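Local coordinates for histone-lysine N-methyltransferase, H3 lysine-9 specific SUVH4 (Arabidopsis thaliana, PDB 4QEO), which methylates histone H3 on a lysine whose modification marks chromatin for transcriptional repression, and binds methylated DNA, so coupling DNA methylation to histone methylation, at residues T127-G132 and K144-E149; A305-K308 and N313-Y316; I63-R68 and G214-T219; G248-G253 and G453-F458. All blocks are in the same frame, centred on the assembly; numbering follows the deposited sequence.

Contact 1 (T127-G132 and K144-E149); sequences TYTGQG and KDQLLE. With nucleotides of chain B.
With CG set anti to its own carbonyl carbon (chi1 -67°) and the chain extended beyond it, Gln146 sends its amide straight across to the backbone of Gly130 and Gly132. This is the SRA domain, at the point where strand 125-129 runs out into a loop beside a flipped-out 5-methylcytosine. One nitrogen, Gln146 NE2, grips two carbonyls. It lies 2.7 Å from Gly130 O, where it sits above the carbonyl plane rather than on a lone pair. The bond from NE2 to Gly132 O is longer at 3.0 Å but straighter, 161° at the hydrogen, and that oxygen lies in the amide plane. Gln146 OE1 is taken by Tyr205 N, so both ends of the amide are used and its rotation is fixed. Thr129 CG2 packs crosswise on the same amide. With an alanine here, Gly130 O and Gly132 O would probably lose the donor they share, and Tyr205 N its acceptor, though Gln142 NE2 still reaches Gly132 O. A water ties the segments together again, donating to Gln131 O and accepting from Leu147 N. The end of the strand and the loop after it face the nucleic acid of chain B. Tyr128 lays one ring face against the base of 5CM7, whose N4 stands 3.2 Å above the ring plane, near the rim. The same N4 donates to Thr129 O at 2.8 Å. Beyond it, Gln131 NE2 reaches the phosphate of DT6 in chain B, 2.8 Å from OP1 and nearly straight at 170°.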
# COMPACT_ATOMS: atom_id res chain seq x y z
N THR A 127 -22.28 3.68 20.66
CA THR A 127 -22.16 4.08 22.05
C THR A 127 -20.71 3.84 22.44
O THR A 127 -20.28 2.69 22.59
CB THR A 127 -23.12 3.29 22.96
OG1 THR A 127 -24.45 3.44 22.46
CG2 THR A 127 -23.08 3.84 24.40
N TYR A 128 -19.94 4.91 22.55
CA TYR A 128 -18.49 4.84 22.74
C TYR A 128 -18.16 5.13 24.20
O TYR A 128 -18.56 6.16 24.75
CB TYR A 128 -17.82 5.88 21.84
CG TYR A 128 -16.31 5.77 21.77
CD1 TYR A 128 -15.70 4.75 21.06
CD2 TYR A 128 -15.50 6.70 22.40
CE1 TYR A 128 -14.30 4.68 20.97
CE2 TYR A 128 -14.13 6.64 22.31
CZ TYR A 128 -13.53 5.63 21.60
OH TYR A 128 -12.16 5.59 21.53
N THR A 129 -17.44 4.21 24.84
CA THR A 129 -17.07 4.42 26.22
C THR A 129 -15.97 5.46 26.31
O THR A 129 -15.06 5.48 25.48
CB THR A 129 -16.59 3.12 26.87
OG1 THR A 129 -17.47 2.06 26.49
CG2 THR A 129 -16.56 3.25 28.41
N GLY A 130 -16.03 6.31 27.34
CA GLY A 130 -14.92 7.21 27.61
C GLY A 130 -13.63 6.45 27.94
O GLY A 130 -13.64 5.23 28.12
N GLN A 131 -12.53 7.18 28.04
CA GLN A 131 -11.25 6.59 28.43
C GLN A 131 -11.16 6.51 29.97
O GLN A 131 -11.85 7.24 30.70
CB GLN A 131 -10.09 7.45 27.90
CG GLN A 131 -10.04 8.86 28.50
CD GLN A 131 -8.82 9.69 28.06
OE1 GLN A 131 -8.91 10.46 27.11
NE2 GLN A 131 -7.70 9.53 28.77
N GLY A 132 -10.35 5.59 30.46
CA GLY A 132 -9.98 5.59 31.86
C GLY A 132 -10.42 4.34 32.57
O GLY A 132 -11.40 3.71 32.17
N LYS A 144 -11.56 0.52 37.65
CA LYS A 144 -11.98 1.58 38.56
C LYS A 144 -12.88 2.55 37.84
O LYS A 144 -13.12 2.39 36.64
CB LYS A 144 -10.79 2.33 39.17
CG LYS A 144 -9.87 2.97 38.18
CD LYS A 144 -8.82 3.77 38.92
CE LYS A 144 -7.52 3.76 38.18
NZ LYS A 144 -6.39 4.02 39.11
N ASP A 145 -13.39 3.54 38.57
CA ASP A 145 -14.29 4.54 38.03
C ASP A 145 -13.63 5.43 37.00
O ASP A 145 -12.43 5.72 37.11
CB ASP A 145 -14.82 5.46 39.13
CG ASP A 145 -15.82 4.80 40.06
OD1 ASP A 145 -16.19 3.63 39.84
OD2 ASP A 145 -16.25 5.49 41.02
N GLN A 146 -14.42 5.90 36.04
CA GLN A 146 -13.98 6.94 35.13
C GLN A 146 -14.26 8.35 35.67
O GLN A 146 -15.09 8.53 36.54
CB GLN A 146 -14.63 6.76 33.74
CG GLN A 146 -14.13 5.49 33.02
CD GLN A 146 -14.56 5.41 31.57
OE1 GLN A 146 -15.52 6.06 31.14
NE2 GLN A 146 -13.84 4.63 30.79
N LEU A 147 -13.58 9.34 35.11
CA LEU A 147 -13.79 10.73 35.48
C LEU A 147 -14.03 11.58 34.24
O LEU A 147 -13.51 11.29 33.15
CB LEU A 147 -12.54 11.26 36.17
CG LEU A 147 -12.27 10.65 37.54
CD1 LEU A 147 -10.81 10.87 37.90
CD2 LEU A 147 -13.18 11.32 38.53
N LEU A 148 -14.77 12.66 34.42
CA LEU A 148 -15.08 13.57 33.32
C LEU A 148 -13.91 14.52 33.11
O LEU A 148 -13.97 15.70 33.46
CB LEU A 148 -16.36 14.33 33.65
CG LEU A 148 -17.02 15.16 32.54
CD1 LEU A 148 -17.19 14.32 31.24
CD2 LEU A 148 -18.36 15.74 33.06
N GLU A 149 -12.84 14.00 32.54
CA GLU A 149 -11.63 14.73 32.23
C GLU A 149 -10.92 14.18 31.00
O GLU A 149 -11.24 13.15 30.51
CB GLU A 149 -10.68 14.77 33.44
CG GLU A 149 -10.53 13.44 34.09
CD GLU A 149 -9.50 13.41 35.19
OE1 GLU A 149 -9.45 14.33 36.00
OE2 GLU A 149 -8.76 12.44 35.22
N1 5CM B 7 -10.44 1.91 22.76
C2 5CM B 7 -11.66 1.31 22.44
N3 5CM B 7 -12.83 1.80 22.86
C4 5CM B 7 -12.88 2.88 23.59
C5 5CM B 7 -11.62 3.52 23.94
C5A 5CM B 7 -11.65 4.74 24.79
C6 5CM B 7 -10.44 2.98 23.52
O2 5CM B 7 -11.70 0.33 21.75
N4 5CM B 7 -14.01 3.38 24.01
C1' 5CM B 7 -9.21 1.28 22.35
C2' 5CM B 7 -8.07 2.08 21.73
C3' 5CM B 7 -6.88 1.24 22.12
C4' 5CM B 7 -7.24 0.85 23.54
O4' 5CM B 7 -8.64 0.76 23.54
O3' 5CM B 7 -6.82 0.04 21.37
C5' 5CM B 7 -6.70 1.76 24.65
O5' 5CM B 7 -7.02 3.13 24.54
P 5CM B 7 -7.14 4.07 25.78
OP1 5CM B 7 -7.78 5.27 25.33
OP2 5CM B 7 -7.65 3.35 26.89
P DT B 6 -6.27 6.75 31.06
OP1 DT B 6 -7.40 7.57 30.78
OP2 DT B 6 -6.40 5.70 31.99
O5' DT B 6 -5.68 6.11 29.75
C5' DT B 6 -5.61 6.86 28.55
C4' DT B 6 -4.75 6.13 27.55
O4' DT B 6 -3.39 6.13 28.01
C3' DT B 6 -5.13 4.66 27.34
O3' DT B 6 -5.66 4.44 26.04
C2' DT B 6 -3.84 3.91 27.58
C1' DT B 6 -2.79 4.99 27.48
N1 DT B 6 -1.56 4.71 28.24
C2 DT B 6 -0.36 5.13 27.71
O2 DT B 6 -0.27 5.78 26.69
N3 DT B 6 0.74 4.79 28.46
C4 DT B 6 0.76 4.07 29.63
O4 DT B 6 1.82 3.83 30.18
C5 DT B 6 -0.53 3.65 30.12
C7 DT B 6 -0.61 2.86 31.39
C6 DT B 6 -1.61 3.99 29.40
O HOH W 1 -11.47 8.70 33.26

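Contact 2 (A305-K308 and N313-Y316); sequences ACAK and NFPY. With ZN (zinc ion), chain F.
Two apolar groups carry this contact: the methyl of Ala307 and the ring of Phe314. Ala307 CB sits over one face of the phenyl ring, 4.0 Å from its centroid and 17° off the ring normal, which makes it a CH-pi contact. The methyl is shifted a little toward the rim, and its closest ring atoms are CZ and CE1, with CZ at 3.9 Å. Phe314 gets there by setting CG anti to its carbonyl carbon (chi1 -65°), which swings the far end of the ring over toward the helix.

Polar contact is slight. Asn313 N donates to Ala307 O in a weak bond, 3.4 Å long and bent to 128° at the hydrogen, tying the returning chain back to the helix it has just left.

Metal binding comes from the residue next door. Cys306 SG holds a zinc ion at 2.1 Å, and Cys292, Cys334 and Cys338 complete its site. This is part of the triangular three-zinc cluster of the pre-SET domain. The Phe314 side chain also lies about 4 Å from those of Cys298 and Cys304, so the ring packs beside the cluster as well as on the helix.

Helix 305-309 is thus joined to the loop leading into strand 316-317, where the side chains of Pro315 and Tyr316 both rest on Val331 of strand 331-332.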
# COMPACT_ATOMS: atom_id res chain seq x y z
N ALA A 305 29.14 -10.89 -0.78
CA ALA A 305 29.51 -10.03 -1.91
C ALA A 305 28.30 -9.35 -2.57
O ALA A 305 28.43 -8.28 -3.17
CB ALA A 305 30.26 -10.84 -2.95
N CYS A 306 27.14 -9.99 -2.50
CA CYS A 306 25.98 -9.43 -3.17
C CYS A 306 25.53 -8.16 -2.41
O CYS A 306 25.21 -7.12 -3.02
CB CYS A 306 24.87 -10.49 -3.33
SG CYS A 306 25.44 -12.07 -4.17
N ALA A 307 25.59 -8.22 -1.09
CA ALA A 307 25.36 -7.05 -0.25
C ALA A 307 26.32 -5.93 -0.63
O ALA A 307 25.91 -4.78 -0.80
CB ALA A 307 25.53 -7.39 1.22
N LYS A 308 27.60 -6.29 -0.78
CA LYS A 308 28.63 -5.33 -1.17
C LYS A 308 28.26 -4.67 -2.49
O LYS A 308 28.44 -3.46 -2.66
CB LYS A 308 29.99 -6.02 -1.28
CG LYS A 308 30.53 -6.53 0.04
CD LYS A 308 31.94 -7.08 -0.14
CE LYS A 308 32.54 -7.50 1.19
NZ LYS A 308 32.48 -6.39 2.19
N ASN A 313 24.92 -3.16 2.02
CA ASN A 313 23.71 -3.44 2.79
C ASN A 313 22.68 -4.21 1.97
O ASN A 313 22.66 -4.12 0.75
CB ASN A 313 23.11 -2.14 3.32
CG ASN A 313 23.36 -0.96 2.39
OD1 ASN A 313 22.95 -0.98 1.23
ND2 ASN A 313 24.02 0.07 2.91
N PHE A 314 21.83 -4.97 2.65
CA PHE A 314 20.76 -5.69 1.99
C PHE A 314 19.58 -4.76 1.67
O PHE A 314 19.11 -4.02 2.54
CB PHE A 314 20.30 -6.88 2.82
CG PHE A 314 21.36 -7.93 2.97
CD1 PHE A 314 21.60 -8.83 1.94
CD2 PHE A 314 22.12 -8.00 4.12
CE1 PHE A 314 22.59 -9.79 2.07
CE2 PHE A 314 23.11 -8.97 4.26
CZ PHE A 314 23.34 -9.86 3.23
N PRO A 315 19.14 -4.79 0.41
CA PRO A 315 18.03 -3.96 -0.07
C PRO A 315 16.67 -4.47 0.41
O PRO A 315 15.71 -3.70 0.46
CB PRO A 315 18.15 -4.05 -1.60
CG PRO A 315 18.85 -5.36 -1.84
CD PRO A 315 19.80 -5.52 -0.69
N TYR A 316 16.61 -5.75 0.78
CA TYR A 316 15.36 -6.33 1.27
C TYR A 316 15.44 -6.59 2.75
O TYR A 316 16.51 -6.92 3.27
CB TYR A 316 15.05 -7.66 0.59
CG TYR A 316 14.87 -7.60 -0.91
CD1 TYR A 316 13.71 -7.08 -1.48
CD2 TYR A 316 15.85 -8.11 -1.75
CE1 TYR A 316 13.54 -7.05 -2.84
CE2 TYR A 316 15.69 -8.08 -3.12
CZ TYR A 316 14.54 -7.55 -3.67
OH TYR A 316 14.40 -7.54 -5.03
ZN ZN F . 24.60 -13.89 -3.44

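Contact 3 (I63-R68 and G214-T219); sequences IDVGHR and GQPELT
Val65 and the side chain of Gln215 meet at about a right angle, methyl against amide. Both CB atoms point across the gap, and the nearest approach is Val65 CG2 to Gln215 OE1 at 3.9 Å, a plain van der Waals distance. That branch faces Gln215 because CG1 takes the place anti to the backbone N (chi1 177°), leaving CG2 beside that nitrogen. The amide is committed elsewhere: its OE1 accepts from Leu187 N and its NE2 donates to Leu212 O, so Val65 packs on a group already held at both ends. Pro216 comes in next to it, with its CD 4.3 Å from Val65 CB. The contact is small and lies at the surface, and the two segments are joined by packing alone.

Val65 is put forward by a type II beta turn from Asp64 to His67, closed by His67 N to Asp64 O at 2.9 Å. Gly66 follows it in the turn with phi +100°, a conformation where a side chain would run into the preceding carbonyl oxygen.

The contact joins the turn before strand 68-69 to the loop after strand 203-211, at the SRA domain. Val65 also packs on Tyr184 of strand 180-197 and Arg211 of strand 203-211, while Ile63 and His67 lean on helix 10-30 through Val14 and Leu18.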
# COMPACT_ATOMS: atom_id res chain seq x y z
N ILE A 63 -7.51 12.62 2.88
CA ILE A 63 -7.93 11.42 3.60
C ILE A 63 -9.44 11.30 3.50
O ILE A 63 -10.18 11.95 4.25
CB ILE A 63 -7.48 11.42 5.07
CG1 ILE A 63 -5.95 11.53 5.13
CG2 ILE A 63 -7.98 10.16 5.80
CD1 ILE A 63 -5.37 11.60 6.53
N ASP A 64 -9.87 10.49 2.54
CA ASP A 64 -11.29 10.37 2.23
C ASP A 64 -11.93 9.41 3.21
O ASP A 64 -11.27 8.53 3.77
CB ASP A 64 -11.50 9.81 0.82
CG ASP A 64 -10.88 10.67 -0.27
OD1 ASP A 64 -10.83 11.92 -0.13
OD2 ASP A 64 -10.47 10.08 -1.29
N VAL A 65 -13.23 9.58 3.39
CA VAL A 65 -14.00 8.59 4.12
C VAL A 65 -13.82 7.23 3.46
O VAL A 65 -13.93 7.09 2.23
CB VAL A 65 -15.49 8.99 4.19
CG1 VAL A 65 -16.31 7.91 4.90
CG2 VAL A 65 -15.64 10.33 4.89
N GLY A 66 -13.53 6.23 4.28
CA GLY A 66 -13.18 4.90 3.80
C GLY A 66 -11.68 4.63 3.79
O GLY A 66 -11.25 3.49 3.57
N HIS A 67 -10.87 5.65 4.00
CA HIS A 67 -9.42 5.45 3.98
C HIS A 67 -8.96 4.32 4.90
O HIS A 67 -9.33 4.28 6.06
CB HIS A 67 -8.70 6.73 4.39
CG HIS A 67 -7.23 6.67 4.14
ND1 HIS A 67 -6.66 7.13 2.97
CD2 HIS A 67 -6.21 6.15 4.87
CE1 HIS A 67 -5.35 6.91 3.00
NE2 HIS A 67 -5.06 6.32 4.14
N ARG A 68 -8.17 3.38 4.37
CA ARG A 68 -7.65 2.29 5.18
C ARG A 68 -6.24 2.56 5.68
O ARG A 68 -5.32 2.77 4.90
CB ARG A 68 -7.65 0.99 4.39
CG ARG A 68 -9.01 0.42 4.11
CD ARG A 68 -8.90 -1.07 3.94
NE ARG A 68 -10.19 -1.75 3.94
CZ ARG A 68 -10.83 -2.13 2.84
NH1 ARG A 68 -10.32 -1.88 1.65
NH2 ARG A 68 -12.00 -2.75 2.94
N GLY A 214 -24.45 13.62 4.45
CA GLY A 214 -23.55 14.19 3.45
C GLY A 214 -22.28 13.40 3.17
O GLY A 214 -21.33 13.89 2.56
N GLN A 215 -22.23 12.15 3.63
CA GLN A 215 -21.02 11.35 3.46
C GLN A 215 -21.35 10.09 2.69
O GLN A 215 -22.52 9.71 2.60
CB GLN A 215 -20.42 10.97 4.84
CG GLN A 215 -20.29 12.14 5.78
CD GLN A 215 -19.62 11.76 7.10
OE1 GLN A 215 -18.40 11.82 7.21
NE2 GLN A 215 -20.42 11.37 8.10
N PRO A 216 -20.33 9.44 2.12
CA PRO A 216 -20.57 8.15 1.46
C PRO A 216 -21.17 7.17 2.46
O PRO A 216 -20.87 7.27 3.66
CB PRO A 216 -19.17 7.68 1.06
CG PRO A 216 -18.37 8.94 0.94
CD PRO A 216 -18.96 9.94 1.91
N GLU A 217 -22.00 6.25 1.98
CA GLU A 217 -22.69 5.32 2.87
C GLU A 217 -21.67 4.44 3.57
O GLU A 217 -20.66 4.10 2.98
CB GLU A 217 -23.67 4.47 2.06
CG GLU A 217 -25.09 4.50 2.58
CD GLU A 217 -25.62 5.91 2.74
OE1 GLU A 217 -25.33 6.77 1.88
OE2 GLU A 217 -26.33 6.17 3.74
N LEU A 218 -21.92 4.09 4.83
CA LEU A 218 -21.09 3.08 5.48
C LEU A 218 -21.28 1.77 4.74
O LEU A 218 -22.40 1.31 4.52
CB LEU A 218 -21.49 2.88 6.93
CG LEU A 218 -20.78 3.66 8.02
CD1 LEU A 218 -21.28 3.22 9.41
CD2 LEU A 218 -19.29 3.46 7.91
N THR A 219 -20.17 1.17 4.36
CA THR A 219 -20.18 -0.07 3.61
C THR A 219 -20.03 -1.28 4.53
O THR A 219 -19.31 -1.23 5.53
CB THR A 219 -19.05 -0.06 2.55
OG1 THR A 219 -18.86 -1.38 2.04
CG2 THR A 219 -17.74 0.44 3.17

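Contact 4 (G248-G253 and G453-F458); sequences GLEFKG and GNFARF. With SAH (S-adenosyl-L-homocysteine), chain E.
The Phe455 ring meets Glu250 at its edge, where the carboxylate oxygen OE2 lies near the ring plane, 4.1 Å from CD2. Carboxylate and ring planes are 75° apart and the two side chains cross at about a right angle. An acceptor oxygen at an aromatic edge faces the slightly positive C-H rim, so the placing is electrostatically reasonable, though at this distance it counts as packing. The Glu250 chain is bent at chi2 (-68°), which turns the carboxylate across the line to the ring and leaves OE2 as its nearest atom. The same OE2 accepts from Tyr273 OH, its stronger partner, and lies 4.3 Å from Asn454 CB. Further along, the Phe458 ring carries Arg457 CD over the centre of one face, 3.5 Å above the plane.

Here the pre-SET region touches the SET domain, at 453-458, which leads to the cofactor pocket. Asn454 anchors this loop: ND2 donates to Glu383 O, while OD1 accepts from Ile385 N and, weakly, from Ala456 N. The chain then turns through 3-10 segment 456-458, with Phe458 N bonded to Phe455 O at 2.9 Å. This brings Arg457 and Phe458 to S-adenosyl-L-homocysteine, where Arg457 O comes within 3.5 Å of the ligand CB. The guanidinium of Arg457 makes cation-pi contacts with Tyr402 and Phe271, and its NE donates to Ala449 O.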
# COMPACT_ATOMS: atom_id res chain seq x y z
N GLY A 248 -1.56 -23.01 -14.78
CA GLY A 248 -1.46 -23.80 -13.57
C GLY A 248 0.00 -23.62 -13.20
O GLY A 248 0.54 -24.26 -12.29
N LEU A 249 0.65 -22.72 -13.94
CA LEU A 249 2.05 -22.38 -13.77
C LEU A 249 2.33 -21.55 -12.52
O LEU A 249 3.30 -21.78 -11.81
CB LEU A 249 2.55 -21.62 -15.01
CG LEU A 249 2.71 -22.44 -16.30
CD1 LEU A 249 3.36 -21.61 -17.42
CD2 LEU A 249 3.51 -23.70 -16.02
N GLU A 250 1.48 -20.55 -12.27
CA GLU A 250 1.64 -19.74 -11.08
C GLU A 250 1.25 -20.54 -9.85
O GLU A 250 0.33 -21.35 -9.88
CB GLU A 250 0.83 -18.44 -11.16
CG GLU A 250 1.28 -17.50 -12.26
CD GLU A 250 2.66 -16.89 -12.03
OE1 GLU A 250 3.29 -17.17 -10.99
OE2 GLU A 250 3.10 -16.12 -12.91
N PHE A 251 1.95 -20.27 -8.75
CA PHE A 251 1.71 -20.96 -7.50
C PHE A 251 0.29 -20.71 -7.00
O PHE A 251 -0.31 -21.53 -6.33
CB PHE A 251 2.73 -20.49 -6.47
CG PHE A 251 2.44 -20.94 -5.08
CD1 PHE A 251 2.58 -22.27 -4.73
CD2 PHE A 251 2.02 -20.03 -4.12
CE1 PHE A 251 2.31 -22.69 -3.45
CE2 PHE A 251 1.75 -20.44 -2.84
CZ PHE A 251 1.89 -21.77 -2.50
N LYS A 252 -0.24 -19.54 -7.35
CA LYS A 252 -1.62 -19.21 -7.06
C LYS A 252 -2.31 -18.90 -8.37
O LYS A 252 -1.82 -18.08 -9.14
CB LYS A 252 -1.67 -18.01 -6.14
CG LYS A 252 -1.07 -18.29 -4.78
CD LYS A 252 -1.05 -17.05 -3.93
CE LYS A 252 -0.83 -17.39 -2.48
NZ LYS A 252 -2.03 -17.05 -1.67
N GLY A 253 -3.44 -19.56 -8.62
CA GLY A 253 -4.15 -19.38 -9.87
C GLY A 253 -4.61 -17.95 -10.07
O GLY A 253 -4.91 -17.24 -9.11
N GLY A 453 4.04 -14.29 -22.37
CA GLY A 453 4.53 -13.62 -21.18
C GLY A 453 3.83 -14.12 -19.93
O GLY A 453 3.02 -15.04 -20.00
N ASN A 454 4.15 -13.52 -18.79
CA ASN A 454 3.39 -13.77 -17.57
C ASN A 454 2.28 -12.71 -17.42
O ASN A 454 2.00 -11.98 -18.38
CB ASN A 454 4.30 -13.81 -16.35
CG ASN A 454 4.84 -12.45 -15.96
OD1 ASN A 454 4.78 -11.50 -16.74
ND2 ASN A 454 5.38 -12.35 -14.76
N PHE A 455 1.68 -12.60 -16.24
CA PHE A 455 0.51 -11.73 -16.06
C PHE A 455 0.81 -10.23 -16.06
O PHE A 455 -0.10 -9.40 -16.19
CB PHE A 455 -0.28 -12.10 -14.80
CG PHE A 455 0.35 -11.66 -13.50
CD1 PHE A 455 0.06 -10.41 -12.96
CD2 PHE A 455 1.22 -12.49 -12.81
CE1 PHE A 455 0.64 -10.00 -11.78
CE2 PHE A 455 1.79 -12.09 -11.62
CZ PHE A 455 1.50 -10.84 -11.10
N ALA A 456 2.09 -9.90 -15.91
CA ALA A 456 2.53 -8.51 -15.82
C ALA A 456 1.98 -7.64 -16.94
O ALA A 456 1.65 -6.47 -16.71
CB ALA A 456 4.05 -8.44 -15.80
N ARG A 457 1.89 -8.20 -18.14
CA ARG A 457 1.44 -7.44 -19.31
C ARG A 457 -0.01 -6.95 -19.22
O ARG A 457 -0.42 -6.07 -19.99
CB ARG A 457 1.65 -8.27 -20.59
CG ARG A 457 0.97 -9.63 -20.56
CD ARG A 457 -0.31 -9.64 -21.38
NE ARG A 457 -0.02 -9.71 -22.81
CZ ARG A 457 -0.94 -9.61 -23.77
NH1 ARG A 457 -0.57 -9.69 -25.04
NH2 ARG A 457 -2.21 -9.43 -23.46
N PHE A 458 -0.79 -7.51 -18.30
CA PHE A 458 -2.19 -7.13 -18.15
C PHE A 458 -2.38 -5.93 -17.22
O PHE A 458 -3.49 -5.43 -17.05
CB PHE A 458 -3.02 -8.31 -17.64
CG PHE A 458 -3.17 -9.42 -18.64
CD1 PHE A 458 -3.98 -9.25 -19.75
CD2 PHE A 458 -2.49 -10.62 -18.48
CE1 PHE A 458 -4.12 -10.27 -20.68
CE2 PHE A 458 -2.63 -11.64 -19.40
CZ PHE A 458 -3.44 -11.46 -20.51
N SAH E . -5.56 -3.23 -20.73
CA SAH E . -4.52 -3.88 -21.53
CB SAH E . -3.31 -4.24 -20.67
CG SAH E . -2.25 -3.14 -20.59
SD SAH E . -1.24 -3.07 -22.10
C SAH E . -5.07 -5.09 -22.28
O SAH E . -4.33 -5.99 -22.66
OXT SAH E . -6.28 -5.19 -22.54
C5' SAH E . -1.44 -1.29 -22.29
C4' SAH E . -2.61 -0.96 -23.21
O4' SAH E . -3.80 -0.92 -22.44
C3' SAH E . -2.46 0.39 -23.88
O3' SAH E . -2.08 0.24 -25.23
C2' SAH E . -3.82 1.03 -23.79
O2' SAH E . -4.55 0.83 -24.98
C1' SAH E . -4.50 0.28 -22.66
N9 SAH E . -4.40 1.12 -21.45
C8 SAH E . -3.51 0.96 -20.41
N7 SAH E . -3.72 1.95 -19.51
C5 SAH E . -4.72 2.74 -19.97
C6 SAH E . -5.32 3.87 -19.45
N6 SAH E . -4.91 4.36 -18.28
N1 SAH E . -6.33 4.49 -20.16
C2 SAH E . -6.75 3.97 -21.37
N3 SAH E . -6.15 2.84 -21.88
C4 SAH E . -5.15 2.23 -21.19

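Overall arrangement
Along the chain contact 3 opens first, joining two loops with 145 residues, most of the SRA fold, between them; contact 1 falls within that span, its centre 27 Å away, at the DNA. Both rest on strand 203-211 of the same mixed sheet. Contact 4 then joins the pre-SET region to the SET domain, bridging 199 residues, and contact 2, at the zinc cluster, lies within that bridge with its centre 28 Å from contact 4. The centres of contacts 1 and 4 are 53 Å apart, on opposite sides of the chain's centre, so methylated-base recognition and the cofactor pocket occupy separate modules of one chain, consistent with DNA binding directing histone methylation.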